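Local atomic coordinates of M32 carboxypeptidase (PDB entry 7A03), a protein that probably removes single amino acids from the C-terminal ends of peptides, as a metal-dependent carboxypeptidase of the M32 family. Residues Leu31-Glu36 against Phe238-Asn243; Glu153-Asn158 against Ile368-Ile373; Ile295-Ser300 against Pro420-Gly425. All blocks are in the same frame, centred on the assembly; numbering follows the deposited sequence.

Contact 1 (Leu31-Glu36 against Phe238-Asn243); sequences LGWDQE and FTTSFN
The carbonyl oxygen of Trp33 is gripped by two donors: the hydroxyl of Thr37 and, weakly, the amide of Glu36, with Glu36 N 3.0 Å from Trp33 O. Toward Phe238-Asn243, by contrast, the meeting is apolar, with no hydrogen bond between the segments. Alternate residues Phe238, Thr240 and Phe242 face the helix. CG of Trp33 stands anti to the backbone N (chi1 168°), and the indole reaches across to all three. Phe242 brings its edge to the indole in an offset edge-to-face stack, planes at 81°, and its CZ lies 3.7 Å from Trp33 CB. The methyl CG2 of Thr240 sits 3.9 Å from Trp33 CD1. Phe238 meets the same carbon with its CZ, 4.1 Å away, while its CE1 touches Glu36 CB at 3.7 Å. Helix 9-37 is thus packed against strand 239-241, an outermost strand of a three-stranded sheet, antiparallel to strand 247-251. From that neighbouring strand Arg248 makes a cation-pi contact with Trp33; Phe238 and Arg248 belong to the HPF and DXRXT signatures of M32 peptidases. Thr239 touches His271 and Ala272 of helix 258-277, and its OG1 is hydrogen-bonded to Glu268 of the HExxH sequence.

Contact 2 (Glu153-Asn158 against Ile368-Ile373); sequences EDHPYN and IEKGLI
The turn that leads into helix 157-164 comes up against the last turns of helix 358-374, with the backbones nearest where Tyr157 CA lies 5.8 Å from Ile373 CA. Tyr157 carries most of the contact. Its CG is anti to the backbone N (chi1 -173°), which lays the ring across the helix. Lys370 CA stands over one face in a CH-pi contact, 4.1 Å from the ring centroid, and Lys370 CB follows along the CD2 rim. On the CD1 side, Ile373 CG1 approaches to 4.0 Å from Tyr157 CD1. At the tip, Tyr157 OH donates to Glu369 OE1 over 2.6 Å, on its anti side but 28° out of the plane of a carboxylate turned almost perpendicular to the ring (88°). Gly417 N also bonds that oxygen and Trp411 NE1 bonds OE2, so the buried carboxylate is held at both oxygens and its rotation is fixed. In the conformer described, one of two modelled for His155, ND1 accepts from Tyr157 N at 3.0 Å in the plane of the imidazole, a capping bond at the start of helix 157-164. NE2 of the same ring hydrogen-bonds Asp374 and rests 3.5 Å from Lys370 CG, the lysine chain crossing the imidazole at about a right angle. Lys370 NZ leads away to salt bridges with Glu367 and Asp174. Behind the turn, Glu153 O accepts from both His155 N and Asn158 ND2, which ties the loop back on the new helix. Two helices frame the junction: helix 129-150 meets Pro156 and Ile373 through Thr147, and helix 170-192 places Val170 against His155, Tyr157 and Lys370. On the far face of helix 358-374, helix 382-394 packs on Ile368.

Contact 3 (Ile295-Ser300 against Pro420-Gly425); sequences IHESQS and PTYSLG
Glu297 reaches from helix 295-300 toward helix 420-425 where the two axes pass 7.5 Å apart at a crossing angle of -51°. Its CB packs on the bare backbone of Gly425, 3.7 Å from Gly425 CA, and its CG lies 3.8 Å from Tyr422 O and equally close to that same glycine carbon. The absence of a beta carbon at Gly425 makes room for Glu297 CG. The bend at chi2 (79°) swings the carboxylate to the side, beside the Tyr422 ring, where Glu297 OE2 meets the ring edge in its plane, 3.8 Å from Tyr422 CD1, with the two flat groups perpendicular. A water completes this link by donating twice, to Glu297 OE2 at 2.6 Å and to Tyr422 O at 3.0 Å; Arg301 adds only a long, weak ion pair to OE2. The far end of Tyr422 is held by His410 through its hydroxyl, and its ring by a cation-pi contact with Arg350. At Ser298 the backbones themselves meet: Ser298 CA points a C-H at Gly425 O over 3.2 Å. The hydroxyl of Ser298 turns back into its own helix and donates to Ile295 O at 2.6 Å, on a lone pair of that carbonyl, while accepting from Gln299 NE2. Gln299 points away from helix 420-425, and its OE1 is bonded to His464. Ser300 donates to Glu297 O and rests against His267 and His271. His296 to Gln299 spell the HESQ signature of M32 peptidases. With the neighbouring HExxH helix, the arrangement is consistent with a gluzincin metal site, in which a downstream glutamate at the position of Glu297 supplies the third protein ligand; no metal is bound here.

Contact 3 lies near the middle of the chain, its centre about 5 Å from that of the molecule, and the other two flank it, with centres 20 Å (contact 1) and 21 Å (contact 2) away. Contacts 1 and 2 lie on opposite sides of the chain's centre, their own centres 33 Å apart. Contact 2 touches contact 3 directly, Tyr157 OH packing 4.2 Å from Pro420 CG, whereas the nearest atoms of contacts 1 and 3 are about 5 Å apart. Contacts 1 and 3 both reach the HExxH helix 258-277, where Thr239 and Ser300 each touch His271, and so border the probable metal site. A glycerol about 4 Å from the Tyr422 side chain may mark the adjoining pocket.

Contact 1 (Leu31-Glu36 against Phe238-Asn243)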
ATOM      1  N   LEU A  31      -1.702  12.247 -16.522  1.00 10.50           N
ATOM      2  CA  LEU A  31      -0.743  13.333 -16.344  1.00 11.35           C
ATOM      3  C   LEU A  31       0.261  13.015 -15.235  1.00 10.07           C
ATOM      4  O   LEU A  31       1.451  13.335 -15.349  1.00 12.11           O
ATOM      5  CB  LEU A  31      -1.482  14.656 -16.094  1.00 12.77           C
ATOM      6  CG  LEU A  31      -1.780  15.467 -17.361  1.00 11.39           C
ATOM      7  CD1 LEU A  31      -2.708  14.717 -18.323  1.00 13.75           C
ATOM      8  CD2 LEU A  31      -2.368  16.840 -16.956  1.00 14.02           C
ATOM      9  N   GLY A  32      -0.182  12.348 -14.165  1.00 11.99           N
ATOM     10  CA  GLY A  32       0.754  12.011 -13.095  1.00 10.78           C
ATOM     11  C   GLY A  32       1.691  10.875 -13.473  1.00 10.83           C
ATOM     12  O   GLY A  32       2.875  10.860 -13.081  1.00 12.34           O
ATOM     13  N   TRP A  33       1.199   9.944 -14.291  1.00 11.05           N
ATOM     14  CA  TRP A  33       2.038   8.858 -14.774  1.00 11.07           C
ATOM     15  C   TRP A  33       3.134   9.414 -15.666  1.00 10.41           C
ATOM     16  O   TRP A  33       4.323   9.087 -15.499  1.00 11.35           O
ATOM     17  CB  TRP A  33       1.179   7.849 -15.536  1.00 14.29           C
ATOM     18  CG  TRP A  33       1.981   6.847 -16.305  1.00 12.76           C
ATOM     19  CD1 TRP A  33       2.492   5.674 -15.838  1.00 11.82           C
ATOM     20  CD2 TRP A  33       2.387   6.937 -17.683  1.00 11.42           C
ATOM     21  NE1 TRP A  33       3.185   5.019 -16.832  1.00 12.99           N
ATOM     22  CE2 TRP A  33       3.125   5.773 -17.980  1.00 10.77           C
ATOM     23  CE3 TRP A  33       2.174   7.875 -18.702  1.00  9.60           C
ATOM     24  CZ2 TRP A  33       3.675   5.529 -19.249  1.00 10.81           C
ATOM     25  CZ3 TRP A  33       2.726   7.637 -19.954  1.00 12.15           C
ATOM     26  CH2 TRP A  33       3.456   6.474 -20.223  1.00 10.42           C
ATOM     27  N   ASP A  34       2.750  10.328 -16.571  1.00  9.86           N
ATOM     28  CA  ASP A  34       3.738  10.933 -17.448  1.00 10.57           C
ATOM     29  C   ASP A  34       4.719  11.783 -16.654  1.00 10.07           C
ATOM     30  O   ASP A  34       5.921  11.799 -16.949  1.00 10.46           O
ATOM     31  CB  ASP A  34       3.020  11.745 -18.521  1.00 11.46           C
ATOM     32  CG  ASP A  34       3.977  12.470 -19.425  1.00 11.31           C
ATOM     33  OD1 ASP A  34       4.567  11.814 -20.321  1.00 12.01           O
ATOM     34  OD2 ASP A  34       4.142  13.693 -19.211  1.00 12.17           O
ATOM     35  N   GLN A  35       4.224  12.459 -15.612  1.00 11.43           N
ATOM     36  CA  GLN A  35       5.083  13.233 -14.728  1.00 14.02           C
ATOM     37  C   GLN A  35       6.195  12.373 -14.151  1.00 11.89           C
ATOM     38  O   GLN A  35       7.322  12.845 -13.976  1.00 14.65           O
ATOM     39  CB  GLN A  35       4.221  13.811 -13.610  1.00 13.37           C
ATOM     40  CG  GLN A  35       4.911  14.686 -12.586  1.00 16.58           C
ATOM     41  CD  GLN A  35       3.866  15.354 -11.692  1.00 21.54           C
ATOM     42  OE1 GLN A  35       3.084  14.672 -11.034  1.00 28.78           O
ATOM     43  NE2 GLN A  35       3.831  16.680 -11.692  1.00 29.46           N
ATOM     44  N   GLU A  36       5.891  11.107 -13.845  1.00 11.06           N
ATOM     45  CA  GLU A  36       6.910  10.220 -13.292  1.00 15.10           C
ATOM     46  C   GLU A  36       7.765   9.526 -14.344  1.00 14.88           C
ATOM     47  O   GLU A  36       8.819   8.967 -13.998  1.00 17.31           O
ATOM     48  CB  GLU A  36       6.267   9.141 -12.407  1.00 17.02           C
ATOM     49  CG  GLU A  36       5.542   9.710 -11.170  1.00 17.76           C
ATOM     50  CD  GLU A  36       6.474  10.489 -10.262  1.00 21.60           C
ATOM     51  OE1 GLU A  36       7.601  10.013  -9.996  1.00 20.01           O
ATOM     52  OE2 GLU A  36       6.080  11.584  -9.812  1.00 24.97           O
ATOM     53  N   PHE A 238       5.530   2.048  -8.877  1.00 13.08           N
ATOM     54  CA  PHE A 238       4.122   2.208  -8.545  1.00 11.08           C
ATOM     55  C   PHE A 238       3.269   1.530  -9.606  1.00 12.03           C
ATOM     56  O   PHE A 238       3.756   1.115 -10.659  1.00 11.53           O
ATOM     57  CB  PHE A 238       3.719   3.691  -8.376  1.00 12.29           C
ATOM     58  CG  PHE A 238       3.771   4.510  -9.656  1.00 14.68           C
ATOM     59  CD1 PHE A 238       4.946   5.135 -10.049  1.00 14.48           C
ATOM     60  CD2 PHE A 238       2.653   4.648 -10.445  1.00 15.31           C
ATOM     61  CE1 PHE A 238       5.013   5.907 -11.216  1.00 11.99           C
ATOM     62  CE2 PHE A 238       2.701   5.424 -11.611  1.00 15.23           C
ATOM     63  CZ  PHE A 238       3.892   6.041 -11.997  1.00 15.32           C
ATOM     64  N   THR A 239       1.978   1.421  -9.295  1.00 12.17           N
ATOM     65  CA  THR A 239       0.955   0.925 -10.195  1.00 10.93           C
ATOM     66  C   THR A 239      -0.108   2.008 -10.319  1.00 11.53           C
ATOM     67  O   THR A 239      -0.490   2.630  -9.322  1.00 13.57           O
ATOM     68  CB  THR A 239       0.328  -0.370  -9.630  1.00 11.56           C
ATOM     69  OG1 THR A 239       1.327  -1.390  -9.573  1.00 12.77           O
ATOM     70  CG2 THR A 239      -0.809  -0.865 -10.507  1.00 12.58           C
ATOM     71  N   THR A 240      -0.584   2.245 -11.546  1.00 11.93           N
ATOM     72  CA  THR A 240      -1.654   3.205 -11.779  1.00 10.18           C
ATOM     73  C   THR A 240      -2.598   2.642 -12.823  1.00 13.81           C
ATOM     74  O   THR A 240      -2.169   2.032 -13.809  1.00 15.82           O
ATOM     75  CB  THR A 240      -1.105   4.573 -12.215  1.00 10.18           C
ATOM     76  OG1 THR A 240      -2.170   5.545 -12.222  1.00 13.57           O
ATOM     77  CG2 THR A 240      -0.474   4.513 -13.614  1.00 14.03           C
ATOM     78  N   SER A 241      -3.889   2.840 -12.614  0.54 12.50           N
ATOM     79  CA  SER A 241      -4.893   2.375 -13.555  0.54 11.30           C
ATOM     80  C   SER A 241      -5.680   3.563 -14.095  0.54 11.37           C
ATOM     81  O   SER A 241      -6.147   4.414 -13.326  0.54 13.23           O
ATOM     82  CB  SER A 241      -5.832   1.368 -12.904  0.54 13.75           C
ATOM     83  OG  SER A 241      -6.569   1.983 -11.868  0.54 13.91           O
ATOM     84  N   PHE A 242      -5.813   3.620 -15.418  1.00 12.22           N
ATOM     85  CA  PHE A 242      -6.642   4.617 -16.092  1.00 12.70           C
ATOM     86  C   PHE A 242      -8.030   4.081 -16.392  1.00 13.26           C
ATOM     87  O   PHE A 242      -8.898   4.834 -16.854  1.00 13.27           O
ATOM     88  CB  PHE A 242      -5.979   5.078 -17.407  1.00 11.48           C
ATOM     89  CG  PHE A 242      -4.542   5.501 -17.252  1.00 12.36           C
ATOM     90  CD1 PHE A 242      -4.084   6.041 -16.054  1.00 12.46           C
ATOM     91  CD2 PHE A 242      -3.648   5.365 -18.300  1.00 11.17           C
ATOM     92  CE1 PHE A 242      -2.766   6.408 -15.894  1.00 11.48           C
ATOM     93  CE2 PHE A 242      -2.325   5.760 -18.159  1.00 11.16           C
ATOM     94  CZ  PHE A 242      -1.875   6.280 -16.955  1.00 12.20           C
ATOM     95  N   ASN A 243      -8.243   2.789 -16.129  1.00 13.33           N
ATOM     96  CA  ASN A 243      -9.404   1.935 -16.341  1.00 10.47           C
ATOM     97  C   ASN A 243      -8.866   0.505 -16.271  1.00 12.65           C
ATOM     98  O   ASN A 243      -7.645   0.301 -16.331  1.00 11.54           O
ATOM     99  CB  ASN A 243     -10.086   2.231 -17.688  1.00 12.38           C
ATOM    100  CG  ASN A 243      -9.145   2.024 -18.880  1.00 12.39           C
ATOM    101  OD1 ASN A 243      -8.997   0.914 -19.372  1.00 12.22           O
ATOM    102  ND2 ASN A 243      -8.536   3.113 -19.359  1.00 11.44           N
TER

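Contact 2 (Glu153-Asn158 against Ile368-Ile373)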
ATOM      1  N   GLU A 153     -15.903   7.430  17.739  1.00 22.35           N
ATOM      2  CA  GLU A 153     -16.155   6.875  19.048  1.00 22.00           C
ATOM      3  C   GLU A 153     -14.848   6.441  19.700  1.00 29.91           C
ATOM      4  O   GLU A 153     -13.915   5.991  19.025  1.00 27.09           O
ATOM      5  CB  GLU A 153     -17.124   5.700  18.965  1.00 33.55           C
ATOM      6  CG  GLU A 153     -18.371   6.034  18.173  1.00 42.59           C
ATOM      7  CD  GLU A 153     -19.458   5.008  18.344  1.00 54.61           C
ATOM      8  OE1 GLU A 153     -19.791   4.680  19.503  1.00 60.85           O
ATOM      9  OE2 GLU A 153     -19.982   4.531  17.316  1.00 61.16           O
ATOM     10  N   ASP A 154     -14.795   6.621  21.023  1.00 29.06           N
ATOM     11  CA  ASP A 154     -13.741   6.112  21.900  1.00 30.22           C
ATOM     12  C   ASP A 154     -12.414   6.865  21.807  1.00 32.24           C
ATOM     13  O   ASP A 154     -11.869   7.288  22.832  1.00 35.59           O
ATOM     14  CB  ASP A 154     -13.548   4.599  21.730  1.00 33.58           C
ATOM     15  CG  ASP A 154     -14.841   3.823  21.928  1.00 34.75           C
ATOM     16  OD1 ASP A 154     -15.497   4.010  22.979  1.00 41.93           O
ATOM     17  OD2 ASP A 154     -15.210   3.040  21.025  1.00 35.70           O
ATOM     18  N   HIS A 155     -11.883   7.036  20.592  0.52 26.36           N
ATOM     19  CA  HIS A 155     -10.581   7.663  20.405  0.52 25.02           C
ATOM     20  C   HIS A 155     -10.622   8.537  19.155  0.52 22.98           C
ATOM     21  O   HIS A 155     -11.049   8.062  18.089  0.52 21.66           O
ATOM     22  CB  HIS A 155      -9.483   6.598  20.276  0.52 22.78           C
ATOM     23  CG  HIS A 155      -8.100   7.131  20.484  0.52 22.89           C
ATOM     24  ND1 HIS A 155      -7.510   8.027  19.620  0.52 18.45           N
ATOM     25  CD2 HIS A 155      -7.190   6.897  21.460  0.52 20.20           C
ATOM     26  CE1 HIS A 155      -6.298   8.323  20.052  0.52 17.64           C
ATOM     27  NE2 HIS A 155      -6.078   7.650  21.165  0.52 21.88           N
ATOM     28  N   PRO A 156     -10.189   9.799  19.249  1.00 23.06           N
ATOM     29  CA  PRO A 156     -10.237  10.682  18.066  1.00 20.87           C
ATOM     30  C   PRO A 156      -9.463  10.161  16.876  1.00 20.23           C
ATOM     31  O   PRO A 156      -9.881  10.381  15.731  1.00 20.32           O
ATOM     32  CB  PRO A 156      -9.623  11.996  18.572  1.00 21.25           C
ATOM     33  CG  PRO A 156      -8.939  11.645  19.882  1.00 28.32           C
ATOM     34  CD  PRO A 156      -9.695  10.491  20.453  1.00 27.66           C
ATOM     35  N   TYR A 157      -8.337   9.485  17.116  1.00 17.14           N
ATOM     36  CA  TYR A 157      -7.552   8.919  16.025  1.00 19.09           C
ATOM     37  C   TYR A 157      -8.375   7.966  15.155  1.00 16.44           C
ATOM     38  O   TYR A 157      -8.069   7.814  13.968  1.00 16.63           O
ATOM     39  CB  TYR A 157      -6.319   8.238  16.633  1.00 20.13           C
ATOM     40  CG  TYR A 157      -5.272   7.729  15.673  1.00 17.75           C
ATOM     41  CD1 TYR A 157      -4.827   8.495  14.603  1.00 18.36           C
ATOM     42  CD2 TYR A 157      -4.711   6.478  15.860  1.00 18.13           C
ATOM     43  CE1 TYR A 157      -3.851   8.013  13.748  1.00 20.33           C
ATOM     44  CE2 TYR A 157      -3.752   5.991  15.005  1.00 19.79           C
ATOM     45  CZ  TYR A 157      -3.328   6.756  13.954  1.00 18.87           C
ATOM     46  OH  TYR A 157      -2.364   6.258  13.120  1.00 18.90           O
ATOM     47  N   ASN A 158      -9.442   7.372  15.701  1.00 17.79           N
ATOM     48  CA  ASN A 158     -10.302   6.496  14.909  1.00 19.60           C
ATOM     49  C   ASN A 158     -10.889   7.219  13.713  1.00 21.33           C
ATOM     50  O   ASN A 158     -11.178   6.588  12.689  1.00 17.29           O
ATOM     51  CB  ASN A 158     -11.445   5.963  15.761  1.00 18.78           C
ATOM     52  CG  ASN A 158     -10.983   4.914  16.744  1.00 22.65           C
ATOM     53  OD1 ASN A 158      -9.884   4.368  16.601  1.00 22.43           O
ATOM     54  ND2 ASN A 158     -11.810   4.621  17.740  1.00 23.04           N
ATOM     55  N   ILE A 368       2.964   6.692  17.719  1.00 16.24           N
ATOM     56  CA  ILE A 368       3.235   8.118  17.736  1.00 17.86           C
ATOM     57  C   ILE A 368       2.025   8.872  17.224  1.00 22.87           C
ATOM     58  O   ILE A 368       1.567   9.837  17.854  1.00 22.93           O
ATOM     59  CB  ILE A 368       4.513   8.426  16.940  1.00 22.37           C
ATOM     60  CG1 ILE A 368       5.739   8.056  17.770  1.00 20.98           C
ATOM     61  CG2 ILE A 368       4.544   9.893  16.506  1.00 24.39           C
ATOM     62  CD1 ILE A 368       7.018   8.084  16.998  1.00 23.74           C
ATOM     63  N   GLU A 369       1.433   8.397  16.120  1.00 17.34           N
ATOM     64  CA  GLU A 369       0.285   9.122  15.598  1.00 19.03           C
ATOM     65  C   GLU A 369      -0.834   9.107  16.611  1.00 21.01           C
ATOM     66  O   GLU A 369      -1.478  10.142  16.857  1.00 20.63           O
ATOM     67  CB  GLU A 369      -0.180   8.549  14.264  1.00 16.79           C
ATOM     68  CG  GLU A 369       0.695   8.965  13.115  1.00 16.44           C
ATOM     69  CD  GLU A 369       0.206   8.454  11.797  1.00 19.02           C
ATOM     70  OE1 GLU A 369      -0.930   7.937  11.744  1.00 19.91           O
ATOM     71  OE2 GLU A 369       0.961   8.570  10.815  1.00 18.88           O
ATOM     72  N   LYS A 370      -1.010   7.968  17.283  1.00 19.41           N
ATOM     73  CA  LYS A 370      -2.115   7.847  18.216  1.00 23.41           C
ATOM     74  C   LYS A 370      -1.935   8.827  19.359  1.00 24.28           C
ATOM     75  O   LYS A 370      -2.913   9.425  19.825  1.00 23.17           O
ATOM     76  CB  LYS A 370      -2.201   6.404  18.720  1.00 19.75           C
ATOM     77  CG  LYS A 370      -3.350   6.140  19.682  1.00 24.13           C
ATOM     78  CD  LYS A 370      -3.411   4.667  20.091  1.00 28.14           C
ATOM     79  CE  LYS A 370      -2.042   4.147  20.492  1.00 29.92           C
ATOM     80  NZ  LYS A 370      -2.127   2.856  21.226  1.00 34.11           N
ATOM     81  N   GLY A 371      -0.680   9.061  19.762  1.00 19.90           N
ATOM     82  CA  GLY A 371      -0.417  10.011  20.823  1.00 25.22           C
ATOM     83  C   GLY A 371      -0.481  11.444  20.352  1.00 25.25           C
ATOM     84  O   GLY A 371      -0.898  12.327  21.109  1.00 27.70           O
ATOM     85  N   LEU A 372      -0.085  11.699  19.104  1.00 21.32           N
ATOM     86  CA  LEU A 372      -0.159  13.064  18.594  1.00 24.79           C
ATOM     87  C   LEU A 372      -1.605  13.512  18.491  1.00 27.73           C
ATOM     88  O   LEU A 372      -1.935  14.665  18.805  1.00 23.21           O
ATOM     89  CB  LEU A 372       0.527  13.162  17.232  1.00 23.46           C
ATOM     90  CG  LEU A 372       2.057  13.061  17.217  1.00 26.28           C
ATOM     91  CD1 LEU A 372       2.561  13.014  15.783  1.00 23.11           C
ATOM     92  CD2 LEU A 372       2.709  14.217  17.971  1.00 31.09           C
ATOM     93  N   ILE A 373      -2.487  12.597  18.094  1.00 23.71           N
ATOM     94  CA  ILE A 373      -3.872  12.962  17.832  1.00 27.10           C
ATOM     95  C   ILE A 373      -4.704  12.989  19.110  1.00 29.50           C
ATOM     96  O   ILE A 373      -5.661  13.767  19.210  1.00 29.61           O
ATOM     97  CB  ILE A 373      -4.455  12.050  16.739  1.00 28.04           C
ATOM     98  CG1 ILE A 373      -3.643  12.208  15.450  1.00 21.22           C
ATOM     99  CG2 ILE A 373      -5.914  12.380  16.479  1.00 31.17           C
ATOM    100  CD1 ILE A 373      -3.604  13.642  14.917  1.00 24.54           C
TER

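Contact 3 (Ile295-Ser300 against Pro420-Gly425)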
ATOM      1  N   ILE A 295      -6.503  -3.888   1.404  1.00 16.11           N
ATOM      2  CA  ILE A 295      -6.703  -4.996   0.472  1.00 12.18           C
ATOM      3  C   ILE A 295      -5.774  -4.854  -0.741  1.00 12.82           C
ATOM      4  O   ILE A 295      -5.189  -5.833  -1.224  1.00 12.50           O
ATOM      5  CB  ILE A 295      -8.198  -5.135   0.102  1.00 13.71           C
ATOM      6  CG1 ILE A 295      -9.058  -5.460   1.342  1.00 12.57           C
ATOM      7  CG2 ILE A 295      -8.385  -6.171  -1.020  1.00 14.23           C
ATOM      8  CD1 ILE A 295      -8.671  -6.770   2.060  1.00 12.90           C
ATOM      9  N   HIS A 296      -5.579  -3.630  -1.233  1.00 13.69           N
ATOM     10  CA  HIS A 296      -4.636  -3.479  -2.334  1.00 13.15           C
ATOM     11  C   HIS A 296      -3.229  -3.920  -1.915  1.00 13.58           C
ATOM     12  O   HIS A 296      -2.532  -4.659  -2.643  1.00 12.31           O
ATOM     13  CB  HIS A 296      -4.645  -2.028  -2.818  1.00 15.18           C
ATOM     14  CG  HIS A 296      -4.609  -1.899  -4.305  1.00 15.56           C
ATOM     15  ND1 HIS A 296      -3.783  -2.662  -5.104  1.00 15.21           N
ATOM     16  CD2 HIS A 296      -5.334  -1.124  -5.142  1.00 14.63           C
ATOM     17  CE1 HIS A 296      -3.994  -2.349  -6.374  1.00 17.78           C
ATOM     18  NE2 HIS A 296      -4.931  -1.419  -6.421  1.00 16.26           N
ATOM     19  N   GLU A 297      -2.807  -3.502  -0.713  1.00 13.25           N
ATOM     20  CA  GLU A 297      -1.496  -3.897  -0.233  1.00 15.47           C
ATOM     21  C   GLU A 297      -1.408  -5.409  -0.027  1.00 13.61           C
ATOM     22  O   GLU A 297      -0.338  -5.991  -0.221  1.00 13.00           O
ATOM     23  CB  GLU A 297      -1.145  -3.108   1.037  1.00 14.83           C
ATOM     24  CG  GLU A 297       0.273  -3.335   1.543  1.00 18.22           C
ATOM     25  CD  GLU A 297       1.308  -2.530   0.762  1.00 20.60           C
ATOM     26  OE1 GLU A 297       0.930  -1.821  -0.192  1.00 23.26           O
ATOM     27  OE2 GLU A 297       2.501  -2.605   1.109  1.00 21.80           O
ATOM     28  N   SER A 298      -2.516  -6.067   0.344  1.00 11.99           N
ATOM     29  CA  SER A 298      -2.489  -7.524   0.464  1.00 12.72           C
ATOM     30  C   SER A 298      -2.167  -8.179  -0.871  1.00 12.04           C
ATOM     31  O   SER A 298      -1.513  -9.229  -0.915  1.00 12.19           O
ATOM     32  CB  SER A 298      -3.823  -8.069   0.990  1.00 15.32           C
ATOM     33  OG  SER A 298      -4.832  -8.110  -0.019  1.00 15.23           O
ATOM     34  N   GLN A 299      -2.635  -7.588  -1.967  1.00 12.83           N
ATOM     35  CA  GLN A 299      -2.311  -8.168  -3.277  1.00 12.20           C
ATOM     36  C   GLN A 299      -0.826  -8.019  -3.627  1.00 11.60           C
ATOM     37  O   GLN A 299      -0.170  -8.992  -4.068  1.00 13.92           O
ATOM     38  CB  GLN A 299      -3.190  -7.509  -4.335  1.00 13.92           C
ATOM     39  CG  GLN A 299      -4.658  -7.737  -4.079  1.00 11.72           C
ATOM     40  CD  GLN A 299      -4.974  -9.213  -3.966  1.00 12.37           C
ATOM     41  OE1 GLN A 299      -5.047  -9.923  -4.969  1.00 13.06           O
ATOM     42  NE2 GLN A 299      -5.143  -9.694  -2.728  1.00 13.30           N
ATOM     43  N   SER A 300      -0.265  -6.834  -3.372  1.00 11.82           N
ATOM     44  CA  SER A 300       1.169  -6.657  -3.627  1.00 11.39           C
ATOM     45  C   SER A 300       2.033  -7.575  -2.761  1.00 13.63           C
ATOM     46  O   SER A 300       2.996  -8.192  -3.252  1.00 12.90           O
ATOM     47  CB  SER A 300       1.594  -5.191  -3.481  1.00 14.16           C
ATOM     48  OG  SER A 300       1.477  -4.740  -2.146  1.00 16.93           O
ATOM     49  N   PRO A 420      -0.831   2.342   9.222  1.00 13.24           N
ATOM     50  CA  PRO A 420      -1.263   0.982   9.584  1.00 15.33           C
ATOM     51  C   PRO A 420      -1.659   0.131   8.387  1.00 16.65           C
ATOM     52  O   PRO A 420      -1.497  -1.098   8.444  1.00 16.27           O
ATOM     53  CB  PRO A 420      -2.446   1.221  10.535  1.00 15.49           C
ATOM     54  CG  PRO A 420      -2.197   2.563  11.112  1.00 17.61           C
ATOM     55  CD  PRO A 420      -1.560   3.365  10.005  1.00 13.44           C
ATOM     56  N   THR A 421      -2.146   0.749   7.297  1.00 14.66           N
ATOM     57  CA  THR A 421      -2.591  -0.038   6.152  1.00 15.49           C
ATOM     58  C   THR A 421      -1.470  -0.901   5.584  1.00 14.93           C
ATOM     59  O   THR A 421      -1.742  -2.006   5.101  1.00 14.20           O
ATOM     60  CB  THR A 421      -3.221   0.842   5.068  1.00 14.53           C
ATOM     61  OG1 THR A 421      -2.243   1.739   4.531  1.00 16.38           O
ATOM     62  CG2 THR A 421      -4.387   1.630   5.646  1.00 20.52           C
ATOM     63  N   TYR A 422      -0.212  -0.445   5.654  1.00 13.79           N
ATOM     64  CA  TYR A 422       0.873  -1.283   5.143  1.00 12.42           C
ATOM     65  C   TYR A 422       0.905  -2.621   5.874  1.00 12.80           C
ATOM     66  O   TYR A 422       0.919  -3.695   5.242  1.00 15.09           O
ATOM     67  CB  TYR A 422       2.230  -0.587   5.275  1.00 12.43           C
ATOM     68  CG  TYR A 422       2.425   0.668   4.459  1.00 14.03           C
ATOM     69  CD1 TYR A 422       2.748   0.608   3.107  1.00 16.59           C
ATOM     70  CD2 TYR A 422       2.326   1.915   5.058  1.00 16.06           C
ATOM     71  CE1 TYR A 422       2.951   1.755   2.377  1.00 19.21           C
ATOM     72  CE2 TYR A 422       2.516   3.072   4.333  1.00 15.97           C
ATOM     73  CZ  TYR A 422       2.828   2.985   2.992  1.00 18.26           C
ATOM     74  OH  TYR A 422       3.032   4.151   2.272  1.00 19.11           O
ATOM     75  N   SER A 423       0.862  -2.577   7.211  1.00 12.91           N
ATOM     76  CA  SER A 423       0.877  -3.819   7.970  1.00 14.09           C
ATOM     77  C   SER A 423      -0.389  -4.605   7.742  1.00 14.87           C
ATOM     78  O   SER A 423      -0.331  -5.831   7.594  1.00 14.36           O
ATOM     79  CB  SER A 423       1.079  -3.583   9.466  1.00 13.47           C
ATOM     80  OG  SER A 423       2.413  -3.182   9.709  1.00 15.68           O
ATOM     81  N   LEU A 424      -1.537  -3.922   7.663  1.00 13.11           N
ATOM     82  CA  LEU A 424      -2.765  -4.656   7.409  1.00 13.83           C
ATOM     83  C   LEU A 424      -2.639  -5.424   6.101  1.00 14.86           C
ATOM     84  O   LEU A 424      -3.008  -6.605   6.024  1.00 13.67           O
ATOM     85  CB  LEU A 424      -3.957  -3.695   7.371  1.00 13.12           C
ATOM     86  CG  LEU A 424      -4.363  -3.014   8.686  1.00 13.37           C
ATOM     87  CD1 LEU A 424      -5.527  -2.039   8.467  1.00 18.84           C
ATOM     88  CD2 LEU A 424      -4.733  -4.058   9.716  1.00 22.04           C
ATOM     89  N   GLY A 425      -2.037  -4.786   5.090  1.00 13.26           N
ATOM     90  CA  GLY A 425      -1.876  -5.459   3.819  1.00 13.94           C
ATOM     91  C   GLY A 425      -1.102  -6.746   3.991  1.00 12.62           C
ATOM     92  O   GLY A 425      -1.543  -7.818   3.558  1.00 13.51           O
TER
HETATM   93  O   HOH W   1       3.260  -3.547   3.390  1.00 20.68           O